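Local coordinates for protein putative isomerase (PDB 2OQH) that probably dehydrates D-glucarate to 5-dehydro-4-deoxy-D-glucarate, as a member of the mandelate racemase/muconate lactonizing enzyme family of the enolase superfamily, at residues 153-158 with 183-188. Residues are numbered along the deposited sequence; the frame is centred on the assembly and turned at random.
Sequences EHAVRV and RAVREA
Ala155 meets Val185, and one residue further along its helix Val156 meets Ala188, a worked example of alanines that permit a close approach of two helices. In each pair a methyl from an alanine touches a single branch of a valine, and the small partner sits on the opposite helix in the two cases. The apolar contact is ordinary van der Waals packing: Ala155 CB lies 4.0 Å from Val185 CG1, and Val156 CG2 lies 3.8 Å from Ala188 CB. Val185 reaches its alanine with the branch set anti to the backbone N (chi1 175°). Val156 instead uses CG2, the methyl beside its own backbone N, which also lies about 4.0 Å from Ala188 O. With only a methyl on one side of each pair, the backbones can lie near each other: the CA atoms of Ala155 and Val185 are 6.7 Å apart.

No hydrogen bond joins 153-158 to 183-188, so the contact is apolar, and the two bury 129 Å² between them. The seam is extended by neighbours, since Leu189 touches both Ala155 and Val156, while Ala152 packs on Ala184 and Ala188. On the second helix Arg186 points to other partners, its guanidinium hydrogen-bonding the carbonyl oxygens of Leu189, Val192 and Leu217 and so linking the end of helix 175-188 to the turn that leads into strand 193-197 and to Leu217, after helix 204-214.

Val185 also rests on Leu194 of strand 193-197, and Val158 on Ala132 of strand 127-134, so both helices face the sheet. Such packing between successive helices, 147-162 and 175-188, linked in the chain through strand 166-170, is characteristic of the outer helical layer of the enolase-superfamily TIM barrel.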
ATOM      1  N   GLU A 153      -6.108 -14.659  21.183  1.00 21.49           N
ATOM      2  CA  GLU A 153      -6.875 -15.785  20.656  1.00 21.09           C
ATOM      3  C   GLU A 153      -7.249 -15.505  19.206  1.00 19.78           C
ATOM      4  O   GLU A 153      -7.108 -16.367  18.342  1.00 19.33           O
ATOM      5  CB  GLU A 153      -8.148 -15.995  21.477  1.00 22.53           C
ATOM      6  CG  GLU A 153      -7.964 -16.889  22.688  1.00 27.42           C
ATOM      7  CD  GLU A 153      -9.160 -16.845  23.617  1.00 29.95           C
ATOM      8  OE1 GLU A 153     -10.310 -16.959  23.130  1.00 32.25           O
ATOM      9  OE2 GLU A 153      -8.948 -16.695  24.837  1.00 31.96           O
ATOM     10  N   HIS A 154      -7.729 -14.293  18.944  1.00 20.44           N
ATOM     11  CA  HIS A 154      -8.109 -13.914  17.590  1.00 21.34           C
ATOM     12  C   HIS A 154      -6.901 -13.962  16.666  1.00 21.11           C
ATOM     13  O   HIS A 154      -6.997 -14.412  15.529  1.00 22.48           O
ATOM     14  CB  HIS A 154      -8.694 -12.505  17.563  1.00 22.29           C
ATOM     15  CG  HIS A 154      -9.142 -12.075  16.203  1.00 24.21           C
ATOM     16  ND1 HIS A 154     -10.188 -12.680  15.541  1.00 24.71           N
ATOM     17  CD2 HIS A 154      -8.671 -11.119  15.368  1.00 24.61           C
ATOM     18  CE1 HIS A 154     -10.343 -12.115  14.356  1.00 25.22           C
ATOM     19  NE2 HIS A 154      -9.435 -11.164  14.228  1.00 25.06           N
ATOM     20  N   ALA A 155      -5.763 -13.489  17.168  1.00 20.36           N
ATOM     21  CA  ALA A 155      -4.530 -13.478  16.398  1.00 19.23           C
ATOM     22  C   ALA A 155      -4.173 -14.902  15.992  1.00 18.42           C
ATOM     23  O   ALA A 155      -3.899 -15.177  14.821  1.00 18.28           O
ATOM     24  CB  ALA A 155      -3.398 -12.859  17.228  1.00 19.59           C
ATOM     25  N   VAL A 156      -4.187 -15.812  16.959  1.00 18.88           N
ATOM     26  CA  VAL A 156      -3.865 -17.202  16.677  1.00 20.27           C
ATOM     27  C   VAL A 156      -4.798 -17.798  15.619  1.00 20.83           C
ATOM     28  O   VAL A 156      -4.353 -18.561  14.762  1.00 21.90           O
ATOM     29  CB  VAL A 156      -3.930 -18.057  17.958  1.00 20.39           C
ATOM     30  CG1 VAL A 156      -3.725 -19.524  17.620  1.00 20.37           C
ATOM     31  CG2 VAL A 156      -2.859 -17.588  18.938  1.00 21.26           C
ATOM     32  N   ARG A 157      -6.078 -17.438  15.679  1.00 22.02           N
ATOM     33  CA  ARG A 157      -7.084 -17.928  14.731  1.00 23.56           C
ATOM     34  C   ARG A 157      -6.776 -17.455  13.317  1.00 22.91           C
ATOM     35  O   ARG A 157      -6.766 -18.248  12.371  1.00 23.70           O
ATOM     36  CB  ARG A 157      -8.487 -17.429  15.116  1.00 23.94           C
ATOM     37  CG  ARG A 157      -9.057 -18.012  16.400  1.00 28.53           C
ATOM     38  CD  ARG A 157      -9.354 -19.512  16.276  1.00 30.67           C
ATOM     39  NE  ARG A 157      -8.651 -20.283  17.307  1.00 33.49           N
ATOM     40  CZ  ARG A 157      -8.665 -21.613  17.399  1.00 35.12           C
ATOM     41  NH1 ARG A 157      -9.353 -22.341  16.517  1.00 35.42           N
ATOM     42  NH2 ARG A 157      -7.979 -22.222  18.366  1.00 34.85           N
ATOM     43  N   VAL A 158      -6.532 -16.154  13.186  1.00 21.81           N
ATOM     44  CA  VAL A 158      -6.231 -15.549  11.893  1.00 20.81           C
ATOM     45  C   VAL A 158      -4.985 -16.140  11.261  1.00 20.46           C
ATOM     46  O   VAL A 158      -4.962 -16.424  10.062  1.00 20.21           O
ATOM     47  CB  VAL A 158      -6.029 -14.028  12.025  1.00 20.04           C
ATOM     48  CG1 VAL A 158      -5.638 -13.433  10.676  1.00 21.49           C
ATOM     49  CG2 VAL A 158      -7.302 -13.384  12.534  1.00 20.64           C
ATOM     50  N   ARG A 183       2.025  -7.994  24.115  1.00 16.40           N
ATOM     51  CA  ARG A 183       2.667  -8.987  24.974  1.00 17.94           C
ATOM     52  C   ARG A 183       1.912 -10.308  24.880  1.00 18.60           C
ATOM     53  O   ARG A 183       2.517 -11.371  24.759  1.00 19.09           O
ATOM     54  CB  ARG A 183       2.688  -8.512  26.432  1.00 18.68           C
ATOM     55  CG  ARG A 183       3.723  -7.447  26.717  1.00 21.00           C
ATOM     56  CD  ARG A 183       3.520  -6.820  28.082  1.00 24.21           C
ATOM     57  NE  ARG A 183       4.603  -5.895  28.404  1.00 27.10           N
ATOM     58  CZ  ARG A 183       4.554  -4.995  29.379  1.00 29.19           C
ATOM     59  NH1 ARG A 183       3.468  -4.891  30.140  1.00 31.48           N
ATOM     60  NH2 ARG A 183       5.591  -4.190  29.590  1.00 29.72           N
ATOM     61  N   ALA A 184       0.585 -10.222  24.931  1.00 19.61           N
ATOM     62  CA  ALA A 184      -0.278 -11.397  24.852  1.00 19.71           C
ATOM     63  C   ALA A 184      -0.131 -12.071  23.493  1.00 19.54           C
ATOM     64  O   ALA A 184       0.038 -13.288  23.405  1.00 19.69           O
ATOM     65  CB  ALA A 184      -1.724 -10.993  25.079  1.00 19.53           C
ATOM     66  N   VAL A 185      -0.192 -11.277  22.428  1.00 18.86           N
ATOM     67  CA  VAL A 185      -0.061 -11.831  21.095  1.00 18.26           C
ATOM     68  C   VAL A 185       1.283 -12.526  20.917  1.00 17.71           C
ATOM     69  O   VAL A 185       1.340 -13.642  20.407  1.00 17.42           O
ATOM     70  CB  VAL A 185      -0.226 -10.742  20.013  1.00 18.77           C
ATOM     71  CG1 VAL A 185       0.034 -11.326  18.627  1.00 19.42           C
ATOM     72  CG2 VAL A 185      -1.627 -10.181  20.078  1.00 18.49           C
ATOM     73  N   ARG A 186       2.360 -11.871  21.346  1.00 17.97           N
ATOM     74  CA  ARG A 186       3.697 -12.447  21.225  1.00 19.01           C
ATOM     75  C   ARG A 186       3.827 -13.747  22.016  1.00 18.71           C
ATOM     76  O   ARG A 186       4.432 -14.709  21.542  1.00 18.59           O
ATOM     77  CB  ARG A 186       4.765 -11.457  21.710  1.00 18.59           C
ATOM     78  CG  ARG A 186       6.160 -12.069  21.837  1.00 19.85           C
ATOM     79  CD  ARG A 186       6.633 -12.642  20.509  1.00 20.67           C
ATOM     80  NE  ARG A 186       7.106 -11.608  19.595  1.00 21.44           N
ATOM     81  CZ  ARG A 186       7.152 -11.743  18.272  1.00 21.05           C
ATOM     82  NH1 ARG A 186       6.741 -12.872  17.703  1.00 20.59           N
ATOM     83  NH2 ARG A 186       7.634 -10.760  17.521  1.00 21.27           N
ATOM     84  N   GLU A 187       3.271 -13.770  23.225  1.00 19.57           N
ATOM     85  CA  GLU A 187       3.352 -14.970  24.052  1.00 22.00           C
ATOM     86  C   GLU A 187       2.618 -16.119  23.360  1.00 20.97           C
ATOM     87  O   GLU A 187       3.053 -17.268  23.432  1.00 22.05           O
ATOM     88  CB  GLU A 187       2.743 -14.723  25.434  1.00 23.77           C
ATOM     89  CG  GLU A 187       3.251 -15.681  26.517  1.00 29.10           C
ATOM     90  CD  GLU A 187       2.586 -15.449  27.868  1.00 32.40           C
ATOM     91  OE1 GLU A 187       1.436 -15.914  28.052  1.00 33.45           O
ATOM     92  OE2 GLU A 187       3.206 -14.791  28.741  1.00 33.81           O
ATOM     93  N   ALA A 188       1.530 -15.797  22.663  1.00 20.05           N
ATOM     94  CA  ALA A 188       0.732 -16.804  21.961  1.00 19.87           C
ATOM     95  C   ALA A 188       1.274 -17.180  20.583  1.00 20.00           C
ATOM     96  O   ALA A 188       0.955 -18.246  20.064  1.00 19.43           O
ATOM     97  CB  ALA A 188      -0.707 -16.326  21.826  1.00 18.48           C
TER